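Local coordinates for protein mannosephosphate isomerase, putative (Archaeoglobus fulgidus, PDB 1ZX5) that probably interconverts D-mannose 6-phosphate and D-fructose 6-phosphate as a zinc-dependent isomerase of the type 1 family, at residues W121-K126 with D166-R171; A129-K134 with N158-T163. All blocks are in the same frame, centred on the assembly; numbering follows the deposited sequence.

Contact 1: residues W121-K126 with D166-R171; sequences WLVFNK and DTFVIR
Trp121 and Ile170 meet through matching first torsions: CG of Trp121 (chi1 -75°) and CG1 of Ile170 (chi1 -49°) both stand anti to their own carbonyl carbons. CG1 of Ile170 lies over one face of the indole, 4.0 Å from the centroid of the five-membered ring of Trp121, a CH-pi contact that leans toward the rim. On the same face of the sheet, CB of Trp121 packs 4.0 Å from CB of Phe168. Next along, CG2 of Val123 comes to the edge of the Phe168 ring, 4.0 Å from CE2 and near the ring plane. These side chains sit on antiparallel strands of the six-stranded sheet of the cupin-type domain, with 167-170 at one end of that sheet. Trp121 and Phe168 form a hydrogen-bonded pair, with Trp121 N 2.8 Å from Phe168 O and a return bond from Phe168 N to Trp121 O. Val123 N then reaches Asp166 O at 3.0 Å, with an N-H...O angle of 171°. On the opposite face of the sheet, CD1 of Leu122 rests 3.5 Å from CG2 of Thr167, whose OG1 is bonded to the backbone oxygens of Lys221 and Met224. Asp166 OD1 forms a salt bridge with Lys222 NZ.

Contact 2: residues A129-K134 with N158-T163; sequences AYAGFK and NTFETT
Tyr130 and Thr159 lie side by side on one face of this antiparallel pair, pointing the same way. Chi1 of Tyr130 (-57°) sets CG beside the backbone N, and the ring reaches Thr159 with CE1, which is 3.4 Å from OG1 and 3.6 Å from CG2 of Thr159. Beyond the pair, Tyr130 OH is bonded to Glu179 OE1, and the ring makes a cation-pi contact with Lys154, a residue of the beta-L-fructofuranose pocket. The other face carries Ala129 and Phe160. The edge of the Phe160 ring is turned to two carbonyl oxygens: CD2 lies 3.4 Å from Ala129 O, and Ala131 O is in the ring plane near CE2. Ala129 and Phe160 are a hydrogen-bonded pair, Phe160 N standing 2.8 Å from Ala129 O. At Gly132, where phi is +82°, the chain turns a corner, yet Gly132 O still takes the N-H of Asn158 at 2.8 Å. The Asn158 side chain lodges inside this corner, its CB 3.3 Å from Ala131 O and its amide group lying between the carbonyls of Ala131 and Gly132 and CB of Lys134. An alanine here would probably leave a gap beside Lys134 and the carbonyls of Ala131 and Gly132 without the polar group that now faces them. Lys134 CG takes the crowded position between backbone N and carbonyl carbon (chi1 65°); beyond it the chain runs extended, and NZ bonds to Thr155 O and to a water 3.3 Å away. Strand 128-131 is the middle of a three-stranded sheet, between 157-161 and 176-179, and its alanines pack on strand 167-170, Ala129 against Phe168 and Ala131 against Ile170.

Overall arrangement
From the N terminus, the chain enters contact 1 at strand 119-123, rounds a short turn and runs straight into contact 2 at strand 128-131. The helix 139-146 follows, and strand 157-161 returns to close contact 2; a few residues later strand 167-170 closes contact 1. The inner loop therefore lies wholly within the outer one, and the two do not cross. Contact 1 belongs to the six-stranded sheet and contact 2 to the three-stranded one, their centres about 10 Å apart. The two are joined where Thr162 OG1 meets Asn125 O, a probable hydrogen bond, and where the rings of Phe160 and Phe168 pack edge-to-face, binding the small sheet to the margin of the large one.

Contact 1: residues W121-K126 with D166-R171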
loop_
_atom_site.group_PDB
_atom_site.type_symbol
_atom_site.label_atom_id
_atom_site.label_comp_id
_atom_site.label_asym_id
_atom_site.label_seq_id
_atom_site.Cartn_x
_atom_site.Cartn_y
_atom_site.Cartn_z
ATOM N N TRP A 121 -3.275 -5.524 0.118
ATOM C CA TRP A 121 -4.345 -4.587 -0.216
ATOM C C TRP A 121 -5.399 -4.658 0.864
ATOM O O TRP A 121 -5.747 -5.743 1.313
ATOM C CB TRP A 121 -5.013 -5.011 -1.525
ATOM C CG TRP A 121 -4.249 -4.736 -2.787
ATOM C CD1 TRP A 121 -2.922 -4.424 -2.912
ATOM C CD2 TRP A 121 -4.780 -4.779 -4.117
ATOM N NE1 TRP A 121 -2.600 -4.243 -4.236
ATOM C CE2 TRP A 121 -3.724 -4.454 -4.999
ATOM C CE3 TRP A 121 -6.053 -5.064 -4.652
ATOM C CZ2 TRP A 121 -3.899 -4.410 -6.397
ATOM C CZ3 TRP A 121 -6.229 -5.016 -6.047
ATOM C CH2 TRP A 121 -5.159 -4.691 -6.898
ATOM N N LEU A 122 -5.885 -3.495 1.286
ATOM C CA LEU A 122 -7.055 -3.380 2.142
ATOM C C LEU A 122 -8.057 -2.491 1.415
ATOM O O LEU A 122 -7.798 -1.320 1.135
ATOM C CB LEU A 122 -6.707 -2.794 3.514
ATOM C CG LEU A 122 -7.885 -2.665 4.499
ATOM C CD1 LEU A 122 -8.350 -4.035 5.048
ATOM C CD2 LEU A 122 -7.535 -1.700 5.637
ATOM N N VAL A 123 -9.201 -3.075 1.113
ATOM C CA VAL A 123 -10.227 -2.452 0.297
ATOM C C VAL A 123 -11.203 -1.713 1.225
ATOM O O VAL A 123 -11.432 -2.146 2.349
ATOM C CB VAL A 123 -10.920 -3.580 -0.525
ATOM C CG1 VAL A 123 -12.289 -3.190 -1.013
ATOM C CG2 VAL A 123 -10.002 -4.073 -1.667
ATOM N N PHE A 124 -11.769 -0.601 0.763
ATOM C CA PHE A 124 -12.652 0.207 1.602
ATOM C C PHE A 124 -14.102 0.227 1.165
ATOM O O PHE A 124 -14.939 0.771 1.865
ATOM C CB PHE A 124 -12.128 1.649 1.723
ATOM C CG PHE A 124 -10.825 1.746 2.456
ATOM C CD1 PHE A 124 -10.731 1.354 3.794
ATOM C CD2 PHE A 124 -9.686 2.183 1.807
ATOM C CE1 PHE A 124 -9.521 1.409 4.479
ATOM C CE2 PHE A 124 -8.473 2.266 2.482
ATOM C CZ PHE A 124 -8.392 1.879 3.826
ATOM N N ASN A 125 -14.411 -0.360 0.016
ATOM C CA ASN A 125 -15.746 -0.206 -0.542
ATOM C C ASN A 125 -16.175 -1.468 -1.275
ATOM O O ASN A 125 -15.477 -2.479 -1.237
ATOM C CB ASN A 125 -15.810 1.040 -1.456
ATOM C CG ASN A 125 -15.068 0.847 -2.780
ATOM O OD1 ASN A 125 -14.062 0.134 -2.853
ATOM N ND2 ASN A 125 -15.574 1.477 -3.836
ATOM N N LYS A 126 -17.322 -1.395 -1.940
ATOM C CA LYS A 126 -17.781 -2.480 -2.787
ATOM C C LYS A 126 -17.453 -2.162 -4.242
ATOM O O LYS A 126 -18.077 -1.310 -4.883
ATOM C CB LYS A 126 -19.266 -2.781 -2.538
ATOM C CG LYS A 126 -19.568 -2.832 -1.016
ATOM C CD LYS A 126 -20.725 -3.745 -0.584
ATOM C CE LYS A 126 -22.065 -3.100 -0.797
ATOM N NZ LYS A 126 -23.168 -4.118 -0.661
ATOM N N ASP A 166 -12.145 -6.276 2.985
ATOM C CA ASP A 166 -11.557 -7.428 2.312
ATOM C C ASP A 166 -10.099 -7.108 2.064
ATOM O O ASP A 166 -9.743 -5.929 1.861
ATOM C CB ASP A 166 -12.225 -7.698 0.959
ATOM C CG ASP A 166 -13.571 -8.353 1.097
ATOM O OD1 ASP A 166 -13.930 -8.792 2.219
ATOM O OD2 ASP A 166 -14.285 -8.423 0.082
ATOM N N THR A 167 -9.263 -8.148 2.086
ATOM C CA THR A 167 -7.848 -8.004 1.807
ATOM C C THR A 167 -7.394 -8.936 0.693
ATOM O O THR A 167 -8.016 -9.971 0.419
ATOM C CB THR A 167 -6.947 -8.252 3.062
ATOM O OG1 THR A 167 -7.075 -9.606 3.495
ATOM C CG2 THR A 167 -7.287 -7.316 4.216
ATOM N N PHE A 168 -6.295 -8.542 0.053
ATOM C CA PHE A 168 -5.641 -9.325 -0.976
ATOM C C PHE A 168 -4.148 -9.271 -0.733
ATOM O O PHE A 168 -3.641 -8.304 -0.157
ATOM C CB PHE A 168 -5.974 -8.768 -2.377
ATOM C CG PHE A 168 -7.428 -8.849 -2.707
ATOM C CD1 PHE A 168 -7.957 -9.999 -3.283
ATOM C CD2 PHE A 168 -8.282 -7.799 -2.396
ATOM C CE1 PHE A 168 -9.318 -10.102 -3.563
ATOM C CE2 PHE A 168 -9.646 -7.892 -2.671
ATOM C CZ PHE A 168 -10.163 -9.048 -3.255
ATOM N N VAL A 169 -3.456 -10.321 -1.155
ATOM C CA VAL A 169 -2.003 -10.308 -1.194
ATOM C C VAL A 169 -1.611 -10.606 -2.630
ATOM O O VAL A 169 -1.925 -11.672 -3.160
ATOM C CB VAL A 169 -1.348 -11.331 -0.211
ATOM C CG1 VAL A 169 0.188 -11.352 -0.398
ATOM C CG2 VAL A 169 -1.712 -11.001 1.254
ATOM N N ILE A 170 -0.962 -9.628 -3.263
ATOM C CA ILE A 170 -0.573 -9.726 -4.664
ATOM C C ILE A 170 0.919 -10.002 -4.730
ATOM O O ILE A 170 1.749 -9.120 -4.468
ATOM C CB ILE A 170 -0.941 -8.432 -5.472
ATOM C CG1 ILE A 170 -2.404 -8.018 -5.225
ATOM C CG2 ILE A 170 -0.644 -8.626 -6.962
ATOM C CD1 ILE A 170 -3.447 -9.024 -5.698
ATOM N N ARG A 171 1.239 -11.246 -5.067
ATOM C CA ARG A 171 2.619 -11.716 -5.154
ATOM C C ARG A 171 3.219 -11.480 -6.551
ATOM O O ARG A 171 2.485 -11.346 -7.538
ATOM C CB ARG A 171 2.687 -13.195 -4.748
ATOM C CG ARG A 171 2.335 -13.383 -3.275
ATOM C CD ARG A 171 2.435 -14.827 -2.768
ATOM N NE ARG A 171 2.031 -14.870 -1.355
ATOM C CZ ARG A 171 0.780 -15.074 -0.935
ATOM N NH1 ARG A 171 -0.201 -15.280 -1.814
ATOM N NH2 ARG A 171 0.506 -15.068 0.370
#

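Contact 2: residues A129-K134 with N158-T163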
loop_
_atom_site.group_PDB
_atom_site.type_symbol
_atom_site.label_atom_id
_atom_site.label_comp_id
_atom_site.label_asym_id
_atom_site.label_seq_id
_atom_site.Cartn_x
_atom_site.Cartn_y
_atom_site.Cartn_z
ATOM N N ALA A 129 -12.079 -6.254 -7.601
ATOM C CA ALA A 129 -10.662 -6.557 -7.635
ATOM C C ALA A 129 -10.445 -7.750 -8.570
ATOM O O ALA A 129 -11.252 -8.682 -8.601
ATOM C CB ALA A 129 -10.152 -6.868 -6.233
ATOM N N TYR A 130 -9.367 -7.700 -9.344
ATOM C CA TYR A 130 -9.029 -8.773 -10.285
ATOM C C TYR A 130 -7.628 -9.246 -9.971
ATOM O O TYR A 130 -6.722 -8.428 -9.902
ATOM C CB TYR A 130 -9.087 -8.263 -11.727
ATOM C CG TYR A 130 -10.423 -7.678 -12.119
ATOM C CD1 TYR A 130 -11.390 -8.465 -12.750
ATOM C CD2 TYR A 130 -10.721 -6.331 -11.870
ATOM C CE1 TYR A 130 -12.621 -7.930 -13.124
ATOM C CE2 TYR A 130 -11.957 -5.786 -12.232
ATOM C CZ TYR A 130 -12.897 -6.591 -12.859
ATOM O OH TYR A 130 -14.122 -6.066 -13.226
ATOM N N ALA A 131 -7.440 -10.548 -9.785
ATOM C CA ALA A 131 -6.130 -11.073 -9.396
ATOM C C ALA A 131 -5.953 -12.550 -9.745
ATOM O O ALA A 131 -6.713 -13.403 -9.268
ATOM C CB ALA A 131 -5.875 -10.832 -7.881
ATOM N N GLY A 132 -4.943 -12.834 -10.573
ATOM C CA GLY A 132 -4.586 -14.189 -10.991
ATOM C C GLY A 132 -5.452 -14.680 -12.140
ATOM O O GLY A 132 -6.645 -14.372 -12.191
ATOM N N PHE A 133 -4.862 -15.425 -13.074
ATOM C CA PHE A 133 -5.648 -16.010 -14.161
ATOM C C PHE A 133 -6.614 -17.036 -13.596
ATOM O O PHE A 133 -6.263 -17.801 -12.690
ATOM C CB PHE A 133 -4.756 -16.642 -15.233
ATOM C CG PHE A 133 -4.053 -15.641 -16.096
ATOM C CD1 PHE A 133 -4.777 -14.755 -16.894
ATOM C CD2 PHE A 133 -2.658 -15.568 -16.104
ATOM C CE1 PHE A 133 -4.114 -13.814 -17.689
ATOM C CE2 PHE A 133 -1.995 -14.628 -16.889
ATOM C CZ PHE A 133 -2.722 -13.752 -17.682
ATOM N N LYS A 134 -7.841 -17.037 -14.109
ATOM C CA LYS A 134 -8.825 -18.021 -13.665
ATOM C C LYS A 134 -8.654 -19.380 -14.361
ATOM O O LYS A 134 -9.128 -20.392 -13.861
ATOM C CB LYS A 134 -10.260 -17.478 -13.758
ATOM C CG LYS A 134 -10.762 -17.190 -15.157
ATOM C CD LYS A 134 -11.983 -16.297 -15.084
ATOM C CE LYS A 134 -12.656 -16.194 -16.445
ATOM N NZ LYS A 134 -13.686 -15.107 -16.423
ATOM N N ASN A 158 -9.444 -13.876 -12.021
ATOM C CA ASN A 158 -10.404 -14.041 -10.920
ATOM C C ASN A 158 -10.990 -12.673 -10.598
ATOM O O ASN A 158 -10.247 -11.707 -10.412
ATOM C CB ASN A 158 -9.761 -14.623 -9.659
ATOM C CG ASN A 158 -9.084 -15.966 -9.897
ATOM O OD1 ASN A 158 -7.902 -16.142 -9.566
ATOM N ND2 ASN A 158 -9.825 -16.921 -10.456
ATOM N N THR A 159 -12.316 -12.600 -10.576
ATOM C CA THR A 159 -13.043 -11.373 -10.290
ATOM C C THR A 159 -13.609 -11.447 -8.876
ATOM O O THR A 159 -14.257 -12.417 -8.511
ATOM C CB THR A 159 -14.167 -11.149 -11.317
ATOM O OG1 THR A 159 -13.589 -11.139 -12.622
ATOM C CG2 THR A 159 -14.908 -9.811 -11.075
ATOM N N PHE A 160 -13.334 -10.422 -8.081
ATOM C CA PHE A 160 -13.802 -10.387 -6.714
ATOM C C PHE A 160 -14.679 -9.182 -6.519
ATOM O O PHE A 160 -14.236 -8.049 -6.695
ATOM C CB PHE A 160 -12.624 -10.325 -5.755
ATOM C CG PHE A 160 -11.695 -11.490 -5.877
ATOM C CD1 PHE A 160 -11.945 -12.671 -5.168
ATOM C CD2 PHE A 160 -10.575 -11.421 -6.704
ATOM C CE1 PHE A 160 -11.080 -13.755 -5.277
ATOM C CE2 PHE A 160 -9.712 -12.494 -6.818
ATOM C CZ PHE A 160 -9.964 -13.668 -6.102
ATOM N N GLU A 161 -15.936 -9.430 -6.179
ATOM C CA GLU A 161 -16.831 -8.362 -5.765
ATOM C C GLU A 161 -16.587 -8.156 -4.290
ATOM O O GLU A 161 -16.885 -9.020 -3.486
ATOM C CB GLU A 161 -18.291 -8.725 -6.072
ATOM C CG GLU A 161 -18.667 -8.268 -7.478
ATOM C CD GLU A 161 -19.610 -9.194 -8.198
ATOM O OE1 GLU A 161 -20.700 -9.511 -7.650
ATOM O OE2 GLU A 161 -19.268 -9.584 -9.342
ATOM N N THR A 162 -16.008 -7.012 -3.947
ATOM C CA THR A 162 -15.529 -6.781 -2.593
ATOM C C THR A 162 -16.602 -6.228 -1.661
ATOM O O THR A 162 -17.646 -5.742 -2.105
ATOM C CB THR A 162 -14.303 -5.844 -2.595
ATOM O OG1 THR A 162 -14.695 -4.528 -3.012
ATOM C CG2 THR A 162 -13.216 -6.372 -3.539
ATOM N N THR A 163 -16.338 -6.351 -0.361
ATOM C CA THR A 163 -17.016 -5.579 0.679
ATOM C C THR A 163 -15.900 -4.878 1.441
ATOM O O THR A 163 -14.747 -5.320 1.366
ATOM C CB THR A 163 -17.849 -6.472 1.644
ATOM O OG1 THR A 163 -17.006 -7.482 2.214
ATOM C CG2 THR A 163 -19.032 -7.133 0.912
HETATM O O HOH W 1 -14.970 -14.152 -13.580
#